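Local coordinates for protein thiosulfate sulfurtransferase RDL2, mitochondrial (Saccharomyces cerevisiae, PDB 6K6R) that catalyses the transfer of sulfane sulfur from thiosulfate to cyanide, yielding thiocyanate and sulfite in yeast mitochondria, at residues Phe25-Ala29 against Arg120-Glu125; Asp62-Pro66 against Trp137-Ala143; Ile71-Ser75 against Arg111-Ala115; Ala79-Pro83 against Ala94-His98. All blocks are in the same frame, centred on the assembly; numbering follows the deposited sequence.

Contact 1: residues Phe25-Ala29 against Arg120-Glu125; sequences FTTKA and RSYGYE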
# COMPACT_ATOMS: atom_id res chain seq x y z
N PHE A 25 3.18 -17.91 -4.72
CA PHE A 25 2.32 -17.21 -5.66
C PHE A 25 0.91 -17.79 -5.64
O PHE A 25 0.55 -18.58 -6.52
CB PHE A 25 2.90 -17.27 -7.08
CG PHE A 25 2.68 -16.02 -7.88
CD1 PHE A 25 1.57 -15.23 -7.68
CD2 PHE A 25 3.61 -15.64 -8.84
CE1 PHE A 25 1.37 -14.08 -8.42
CE2 PHE A 25 3.41 -14.49 -9.58
CZ PHE A 25 2.29 -13.71 -9.37
N THR A 26 0.13 -17.41 -4.64
CA THR A 26 -1.21 -17.96 -4.49
C THR A 26 -2.13 -17.49 -5.62
O THR A 26 -1.82 -16.55 -6.36
CB THR A 26 -1.82 -17.57 -3.14
OG1 THR A 26 -2.93 -18.43 -2.86
CG2 THR A 26 -2.30 -16.13 -3.17
N THR A 27 -3.26 -18.16 -5.73
CA THR A 27 -4.32 -17.78 -6.65
C THR A 27 -5.38 -16.91 -5.99
O THR A 27 -6.32 -16.47 -6.66
CB THR A 27 -4.98 -19.02 -7.26
OG1 THR A 27 -5.46 -19.87 -6.20
CG2 THR A 27 -3.98 -19.79 -8.10
N LYS A 28 -5.26 -16.66 -4.69
CA LYS A 28 -6.26 -15.89 -3.96
C LYS A 28 -6.17 -14.42 -4.34
O LYS A 28 -5.15 -13.76 -4.09
CB LYS A 28 -6.08 -16.07 -2.46
CG LYS A 28 -7.22 -15.51 -1.62
CD LYS A 28 -7.19 -16.04 -0.20
CE LYS A 28 -7.80 -17.43 -0.10
NZ LYS A 28 -6.96 -18.35 0.71
N ALA A 29 -7.24 -13.90 -4.95
CA ALA A 29 -7.30 -12.50 -5.32
C ALA A 29 -7.30 -11.62 -4.07
O ALA A 29 -7.70 -12.05 -2.99
CB ALA A 29 -8.55 -12.24 -6.16
N ARG A 120 2.48 -10.69 -4.40
CA ARG A 120 2.24 -12.12 -4.35
C ARG A 120 3.36 -12.91 -5.01
O ARG A 120 3.61 -14.06 -4.65
CB ARG A 120 0.90 -12.45 -5.00
CG ARG A 120 -0.30 -12.23 -4.09
CD ARG A 120 -1.58 -12.79 -4.71
NE ARG A 120 -2.07 -11.97 -5.81
CZ ARG A 120 -2.22 -12.40 -7.06
NH1 ARG A 120 -1.92 -13.66 -7.36
NH2 ARG A 120 -2.66 -11.58 -8.00
N SER A 121 4.05 -12.30 -5.98
CA SER A 121 5.20 -12.95 -6.60
C SER A 121 6.40 -13.02 -5.68
O SER A 121 7.36 -13.75 -5.99
CB SER A 121 5.58 -12.23 -7.89
OG SER A 121 6.32 -11.05 -7.62
N TYR A 122 6.39 -12.30 -4.56
CA TYR A 122 7.50 -12.29 -3.62
C TYR A 122 7.15 -12.96 -2.29
O TYR A 122 7.89 -12.79 -1.31
CB TYR A 122 7.97 -10.86 -3.37
CG TYR A 122 8.71 -10.24 -4.54
CD1 TYR A 122 9.77 -10.90 -5.13
CD2 TYR A 122 8.33 -9.01 -5.05
CE1 TYR A 122 10.44 -10.34 -6.20
CE2 TYR A 122 8.99 -8.45 -6.12
CZ TYR A 122 10.05 -9.12 -6.69
OH TYR A 122 10.72 -8.56 -7.76
N GLY A 123 6.05 -13.71 -2.23
CA GLY A 123 5.68 -14.41 -1.02
C GLY A 123 4.66 -13.71 -0.15
O GLY A 123 4.27 -14.28 0.88
N TYR A 124 4.23 -12.51 -0.51
CA TYR A 124 3.19 -11.80 0.23
C TYR A 124 1.84 -12.29 -0.28
O TYR A 124 1.28 -11.75 -1.24
CB TYR A 124 3.34 -10.29 0.09
CG TYR A 124 4.57 -9.72 0.75
CD1 TYR A 124 4.55 -9.35 2.09
CD2 TYR A 124 5.75 -9.54 0.04
CE1 TYR A 124 5.67 -8.82 2.70
CE2 TYR A 124 6.88 -9.01 0.65
CZ TYR A 124 6.83 -8.65 1.98
OH TYR A 124 7.95 -8.13 2.58
N GLU A 125 1.31 -13.33 0.36
CA GLU A 125 0.07 -13.96 -0.10
C GLU A 125 -1.17 -13.43 0.61
O GLU A 125 -2.29 -13.82 0.24
CB GLU A 125 0.16 -15.48 0.07
CG GLU A 125 1.53 -16.07 -0.21
CD GLU A 125 1.82 -16.22 -1.69
OE1 GLU A 125 0.91 -15.99 -2.51
OE2 GLU A 125 2.96 -16.58 -2.04
O HOH W 1 -4.27 -12.60 -1.52
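The backbone of F25-A29 has no regular secondary structure and passes beside the C-terminal turn of helix 111-121 and the loop after it: the CA atoms of F25 and S121 lie 5.2 Å apart, those of T26 and E125 6.1 Å. The CA of F25 also points its hydrogen at R120 O (CA to O 3.6 Å, 145° at the hydrogen). E125 projects toward F25-A29 and divides its carboxylate between two successive amides, with F25 N to E125 OE2 at 3.0 Å and T26 N to E125 OE1 at 2.7 Å, the latter at 162°. In the rhodanese fold seen here, F25-A29 leads into edge strand 31-32 and R120-E125 leads into its parallel neighbour, strand 127-129, so the contact joins the approaches to two adjacent strands. One water bridges the same approaches, donating to K28 O (3.0 Å) and E125 O (2.9 Å). The F25 ring lies with one face over R120 O and the CA of S121, while its CE2 reaches S121 CB at 3.6 Å. R120 extends across from the helix: its NH1 gives a weak hydrogen bond to T26 O (3.1 Å, 132°), K28 O sits over one face of the guanidinium, and its NE forms a salt bridge with E116, one turn back on the helix. Nearer the backbone of R120, its CD packs on T26 CG2 at 3.7 Å.

Contact 2: residues Asp62-Pro66 against Trp137-Ala143; sequences DYKMP and WLAKGGA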
# COMPACT_ATOMS: atom_id res chain seq x y z
N ASP A 62 2.14 15.88 -2.44
CA ASP A 62 0.89 16.63 -2.46
C ASP A 62 -0.04 16.20 -1.34
O ASP A 62 -0.65 17.04 -0.67
CB ASP A 62 0.21 16.46 -3.82
CG ASP A 62 0.89 17.25 -4.92
OD1 ASP A 62 1.82 18.03 -4.61
OD2 ASP A 62 0.51 17.09 -6.10
N TYR A 63 -0.16 14.89 -1.11
CA TYR A 63 -0.93 14.38 0.02
C TYR A 63 -0.49 12.96 0.32
O TYR A 63 -0.50 12.11 -0.57
CB TYR A 63 -2.44 14.41 -0.26
CG TYR A 63 -3.24 13.64 0.77
CD1 TYR A 63 -3.51 14.19 2.02
CD2 TYR A 63 -3.72 12.37 0.50
CE1 TYR A 63 -4.24 13.49 2.96
CE2 TYR A 63 -4.45 11.66 1.44
CZ TYR A 63 -4.70 12.23 2.67
OH TYR A 63 -5.43 11.53 3.62
N LYS A 64 -0.12 12.71 1.57
CA LYS A 64 0.19 11.38 2.06
C LYS A 64 -0.94 10.93 2.98
O LYS A 64 -1.25 11.62 3.96
CB LYS A 64 1.52 11.35 2.80
CG LYS A 64 1.90 9.96 3.32
CD LYS A 64 3.26 9.97 4.01
CE LYS A 64 3.12 9.66 5.49
NZ LYS A 64 2.98 8.19 5.75
N MET A 65 -1.55 9.80 2.66
CA MET A 65 -2.54 9.23 3.56
C MET A 65 -1.84 8.77 4.83
O MET A 65 -0.89 7.98 4.75
CB MET A 65 -3.25 8.06 2.89
CG MET A 65 -4.56 7.67 3.55
SD MET A 65 -5.44 6.38 2.65
CE MET A 65 -4.83 4.92 3.48
N PRO A 66 -2.24 9.26 6.00
CA PRO A 66 -1.52 8.90 7.23
C PRO A 66 -1.51 7.40 7.46
O PRO A 66 -2.42 6.68 7.06
CB PRO A 66 -2.29 9.64 8.33
CG PRO A 66 -3.59 10.05 7.70
CD PRO A 66 -3.31 10.23 6.25
N TRP A 137 -10.36 9.39 -2.82
CA TRP A 137 -10.34 9.36 -1.36
C TRP A 137 -10.47 10.77 -0.78
O TRP A 137 -11.27 11.01 0.13
CB TRP A 137 -9.04 8.69 -0.89
CG TRP A 137 -8.59 9.07 0.49
CD1 TRP A 137 -7.81 10.13 0.84
CD2 TRP A 137 -8.86 8.35 1.70
NE1 TRP A 137 -7.59 10.13 2.20
CE2 TRP A 137 -8.23 9.05 2.75
CE3 TRP A 137 -9.59 7.20 2.01
CZ2 TRP A 137 -8.30 8.63 4.08
CZ3 TRP A 137 -9.66 6.78 3.33
CH2 TRP A 137 -9.02 7.50 4.34
N LEU A 138 -9.69 11.72 -1.31
CA LEU A 138 -9.76 13.09 -0.82
C LEU A 138 -11.09 13.74 -1.17
O LEU A 138 -11.57 14.61 -0.43
CB LEU A 138 -8.61 13.91 -1.39
CG LEU A 138 -7.20 13.54 -0.90
CD1 LEU A 138 -6.14 14.28 -1.70
CD2 LEU A 138 -7.06 13.84 0.58
N ALA A 139 -11.71 13.34 -2.29
CA ALA A 139 -12.99 13.92 -2.67
C ALA A 139 -14.10 13.52 -1.70
O ALA A 139 -15.07 14.27 -1.52
CB ALA A 139 -13.36 13.51 -4.09
N LYS A 140 -13.97 12.36 -1.06
CA LYS A 140 -14.95 11.88 -0.10
C LYS A 140 -14.62 12.28 1.34
O LYS A 140 -15.16 11.68 2.28
CB LYS A 140 -15.08 10.35 -0.21
CG LYS A 140 -15.57 9.87 -1.57
CD LYS A 140 -15.46 8.36 -1.70
CE LYS A 140 -16.08 7.88 -3.01
NZ LYS A 140 -17.54 8.14 -3.06
N GLY A 141 -13.75 13.26 1.53
CA GLY A 141 -13.44 13.77 2.85
C GLY A 141 -12.24 13.15 3.53
O GLY A 141 -12.08 13.35 4.74
N GLY A 142 -11.40 12.42 2.81
CA GLY A 142 -10.26 11.76 3.42
C GLY A 142 -9.14 12.68 3.84
O GLY A 142 -8.19 12.22 4.47
N ALA A 143 -9.22 13.97 3.50
CA ALA A 143 -8.14 14.90 3.84
C ALA A 143 -7.98 15.06 5.34
O ALA A 143 -6.86 15.24 5.83
CB ALA A 143 -8.38 16.25 3.18
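Two protrusions from the loop D62-P66 fit against the end of helix 134-139. Y63, with its CB directed at the helix, sets one ring face against L138: CD2 of L138 stands 3.4 Å from the ring centroid and only 8° off the normal, a CH-pi contact that fills that face. Conversely, the M65 sulfur is the bump, seated over the face of the W137 indole, its SD 3.9 Å from the centroid of the six-membered ring and 10° off the normal, a Met-aromatic contact. The Y63 and W137 rings meet rim to rim, Y63 CE2 being 3.7 Å from W137 CD1. Helix 134-139 ends in a Schellman motif, with G142 N bonded to W137 O (3.0 Å), G141 N to L138 O (3.2 Å), and G141 at positive phi. The turn brings G142 so close to the indole that a CB there would lie 2.2 Å from W137 NE1. F35 and V38 also pack on W137, joining this corner of the rhodanese domain to helix 35-43. Within a mostly apolar fit, W137 NE1 donates to Y63 OH at 2.9 Å and 155°; the NH of the buried indole is thus satisfied, by a directional bond that sets the tyrosine hydroxyl at the edge of the indole.

Contact 3: residues Ile71-Ser75 against Arg111-Ala115; sequences IPVNS and RAKTA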
# COMPACT_ATOMS: atom_id res chain seq x y z
N ILE A 71 5.71 2.58 -1.36
CA ILE A 71 6.51 1.67 -2.18
C ILE A 71 6.16 1.93 -3.64
O ILE A 71 5.19 1.35 -4.15
CB ILE A 71 6.28 0.20 -1.78
CG1 ILE A 71 6.61 -0.01 -0.30
CG2 ILE A 71 7.13 -0.72 -2.64
CD1 ILE A 71 6.58 -1.47 0.12
N PRO A 72 6.90 2.80 -4.33
CA PRO A 72 6.50 3.17 -5.70
C PRO A 72 6.71 2.02 -6.67
O PRO A 72 7.80 1.46 -6.77
CB PRO A 72 7.42 4.36 -6.01
CG PRO A 72 8.61 4.17 -5.14
CD PRO A 72 8.15 3.45 -3.91
N VAL A 73 5.65 1.68 -7.39
CA VAL A 73 5.69 0.52 -8.28
C VAL A 73 6.43 0.86 -9.58
O VAL A 73 7.18 0.03 -10.11
CB VAL A 73 4.26 -0.00 -8.54
CG1 VAL A 73 3.35 1.13 -9.00
CG2 VAL A 73 4.28 -1.14 -9.56
N ASN A 74 6.24 2.07 -10.10
CA ASN A 74 6.93 2.46 -11.33
C ASN A 74 8.43 2.56 -11.10
O ASN A 74 9.22 2.05 -11.90
CB ASN A 74 6.38 3.80 -11.84
CG ASN A 74 5.05 3.65 -12.54
OD1 ASN A 74 4.66 2.55 -12.94
ND2 ASN A 74 4.34 4.76 -12.70
N SER A 75 8.85 3.20 -10.01
CA SER A 75 10.27 3.38 -9.75
C SER A 75 10.93 2.07 -9.34
O SER A 75 11.95 1.67 -9.91
CB SER A 75 10.48 4.44 -8.67
OG SER A 75 10.20 5.74 -9.17
N ARG A 111 -1.38 0.62 -11.75
CA ARG A 111 -0.25 0.64 -10.83
C ARG A 111 -0.50 -0.24 -9.61
O ARG A 111 0.32 -1.11 -9.28
CB ARG A 111 0.06 2.07 -10.41
CG ARG A 111 0.90 2.84 -11.41
CD ARG A 111 0.62 4.33 -11.34
NE ARG A 111 1.68 5.06 -10.65
CZ ARG A 111 1.54 6.28 -10.14
NH1 ARG A 111 0.38 6.91 -10.22
NH2 ARG A 111 2.56 6.86 -9.53
N ALA A 112 -1.63 -0.04 -8.93
CA ALA A 112 -1.92 -0.83 -7.74
C ALA A 112 -2.13 -2.30 -8.08
O ALA A 112 -1.71 -3.18 -7.33
CB ALA A 112 -3.15 -0.27 -7.02
N LYS A 113 -2.78 -2.57 -9.21
CA LYS A 113 -2.96 -3.96 -9.64
C LYS A 113 -1.62 -4.64 -9.89
O LYS A 113 -1.44 -5.81 -9.56
CB LYS A 113 -3.84 -4.01 -10.89
CG LYS A 113 -3.94 -5.38 -11.53
CD LYS A 113 -5.04 -5.42 -12.58
CE LYS A 113 -5.98 -6.60 -12.34
NZ LYS A 113 -5.37 -7.89 -12.77
N THR A 114 -0.66 -3.90 -10.47
CA THR A 114 0.65 -4.48 -10.73
C THR A 114 1.43 -4.68 -9.44
O THR A 114 2.16 -5.67 -9.29
CB THR A 114 1.44 -3.58 -11.69
OG1 THR A 114 0.58 -3.16 -12.76
CG2 THR A 114 2.62 -4.34 -12.27
N ALA A 115 1.30 -3.75 -8.48
CA ALA A 115 2.03 -3.87 -7.23
C ALA A 115 1.54 -5.05 -6.40
O ALA A 115 2.34 -5.76 -5.79
CB ALA A 115 1.93 -2.57 -6.43
O HOH W 2 4.34 4.50 -9.40
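V73 makes most of the packing in this contact. Its CB points at helix 111-121, and chi1 in the p well (52°) spreads the two methyls along the helix surface: CG1 meets R111 CB at 3.7 Å, while CG2 lies 4.3 Å from T114 CB. Between them V73 CB faces A115 CB at 4.1 Å, which matches the closest backbone approach, 5.8 Å between the CA atoms of V73 and A115. T114 adopts m and turns its OG1 back to V110 O, so its hydroxyl is bonded within its own helix. R111 starts m, t and then leaves the rotamer wells at chi3 (104°), sending its guanidinium past N74 to a salt bridge between its NH2 and E59 OE1. N74, also m, places ND2 3.4 Å from R111 NE. This is the first turn of the helix that follows the active-site loop of the rhodanese domain, which opens with C106, the predicted persulfide-forming cysteine, observed here as S-mercaptocysteine. R111 ends that loop and is probably the loop arginine implicated in thiosulfate decomposition. Because ND2 and NE are both donors, their proximity is not a hydrogen bond; a water instead accepts from the backbone N of N74 (3.2 Å) and from R111 NH2 (3.0 Å), so the polar groups are joined through solvent while V73 and A115 supply direct apolar packing.

Contact 4: residues Ala79-Pro83 against Ala94-His98; sequences ALGLP and AKPPH
L80 overlaps the ring of P96, with its CD2 4.0 Å from P96 CG. Both residues belong to the connections of a beta-alpha-beta crossover in the rhodanese domain: A79-P83 comes just before helix 84-91, A94-H98 just after it, and the pair joins the loops that enter and leave that helix between strands 69-70 and 101-104. Build A79-G81 as a 3-10 turn, phi/psi -61/-50, -70/0 and -102/3, closed by L82 N to A79 O at 2.9 Å. L82 (-72/152) and P83 (-60/155) then extend, P83 taking the N-cap position of the helix. On the other side, keep A94-P97 extended, with phi from -60 to -70 and psi from 119 to 152, before H98 turns at -73/-5. Bring the CA atoms of L80 and K95 to 7.5 Å, the nearest pair. L80 takes m, t (-77°, 170°), so that its tip moves toward P96 although its CB points sideways; L82, also m, t, turns its end away, to F87 and F91 of the helix. P96 O accepts from Y124 OH. K95 points its CB at A79-P83, starts t, t (170°, 155°), then leaves the rotamer wells at chi3 and chi4 (145°, 144°) on its way to two carbonyls. Its NZ donates to both, reaching L80 O at 3.1 Å and L82 O at 2.8 Å.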
# COMPACT_ATOMS: atom_id res chain seq x y z
N ALA A 79 10.80 -3.89 -5.40
CA ALA A 79 11.09 -3.43 -4.04
C ALA A 79 10.82 -4.52 -3.01
O ALA A 79 11.67 -4.82 -2.17
CB ALA A 79 10.28 -2.18 -3.72
N LEU A 80 9.63 -5.13 -3.07
CA LEU A 80 9.27 -6.16 -2.10
C LEU A 80 10.06 -7.45 -2.27
O LEU A 80 9.85 -8.39 -1.50
CB LEU A 80 7.77 -6.45 -2.18
CG LEU A 80 6.89 -5.40 -1.50
CD1 LEU A 80 5.43 -5.62 -1.83
CD2 LEU A 80 7.12 -5.40 0.01
N GLY A 81 10.96 -7.51 -3.24
CA GLY A 81 11.91 -8.60 -3.37
C GLY A 81 13.31 -8.26 -2.90
O GLY A 81 14.20 -9.10 -3.02
N LEU A 82 13.52 -7.06 -2.38
CA LEU A 82 14.84 -6.65 -1.94
C LEU A 82 15.23 -7.38 -0.65
O LEU A 82 14.36 -7.76 0.14
CB LEU A 82 14.88 -5.14 -1.69
CG LEU A 82 14.89 -4.20 -2.90
CD1 LEU A 82 14.57 -2.79 -2.46
CD2 LEU A 82 16.24 -4.25 -3.60
N PRO A 83 16.52 -7.58 -0.43
CA PRO A 83 16.96 -8.07 0.88
C PRO A 83 16.56 -7.10 1.99
O PRO A 83 16.37 -5.90 1.76
CB PRO A 83 18.49 -8.17 0.74
CG PRO A 83 18.70 -8.36 -0.73
CD PRO A 83 17.63 -7.55 -1.40
N ALA A 94 11.08 -0.66 7.82
CA ALA A 94 11.32 -2.10 7.83
C ALA A 94 10.61 -2.78 6.67
O ALA A 94 9.48 -2.43 6.33
CB ALA A 94 10.87 -2.71 9.16
N LYS A 95 11.28 -3.75 6.07
CA LYS A 95 10.64 -4.59 5.07
C LYS A 95 9.53 -5.38 5.74
O LYS A 95 9.81 -6.15 6.68
CB LYS A 95 11.65 -5.53 4.41
CG LYS A 95 11.01 -6.60 3.54
CD LYS A 95 11.96 -7.10 2.46
CE LYS A 95 11.76 -8.58 2.19
NZ LYS A 95 11.94 -8.92 0.75
N PRO A 96 8.28 -5.23 5.32
CA PRO A 96 7.16 -5.87 6.02
C PRO A 96 7.32 -7.38 6.03
O PRO A 96 7.72 -7.98 5.02
CB PRO A 96 5.93 -5.44 5.21
CG PRO A 96 6.46 -4.96 3.90
CD PRO A 96 7.82 -4.41 4.19
N PRO A 97 7.03 -8.03 7.15
CA PRO A 97 7.02 -9.50 7.17
C PRO A 97 5.99 -10.04 6.20
O PRO A 97 4.98 -9.40 5.91
CB PRO A 97 6.66 -9.84 8.63
CG PRO A 97 7.00 -8.61 9.41
CD PRO A 97 6.77 -7.45 8.48
N HIS A 98 6.25 -11.25 5.70
CA HIS A 98 5.40 -11.82 4.66
C HIS A 98 4.05 -12.28 5.18
O HIS A 98 3.20 -12.69 4.38
CB HIS A 98 6.13 -12.98 3.99
CG HIS A 98 7.36 -12.57 3.24
ND1 HIS A 98 7.39 -12.42 1.87
CD2 HIS A 98 8.60 -12.25 3.68
CE1 HIS A 98 8.59 -12.04 1.50
NE2 HIS A 98 9.35 -11.93 2.57

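All four contacts belong to one parallel-sheet rhodanese domain. Contacts 1 and 2 lie on opposite sides of the chain's centre, with centres 28 Å apart, and their segments alternate along the chain. Contact 4 is nested within contact 3, and contact 3 within each of contacts 1 and 2. Contacts 1 and 3 use opposite ends of helix 111-121, their centres 15 Å apart. Contact 4 touches both, with centres 14 Å from each: Y124 OH meets P96 O at 2.4 Å, probably a hydrogen bond, and I71 CG2 packs on A79 CB at 3.6 Å. Contact 4 thus links contacts 1 and 3, which share the helix after the active-site loop without touching; contact 2 touches none of them and lies across the chain's centre from contacts 1 and 4.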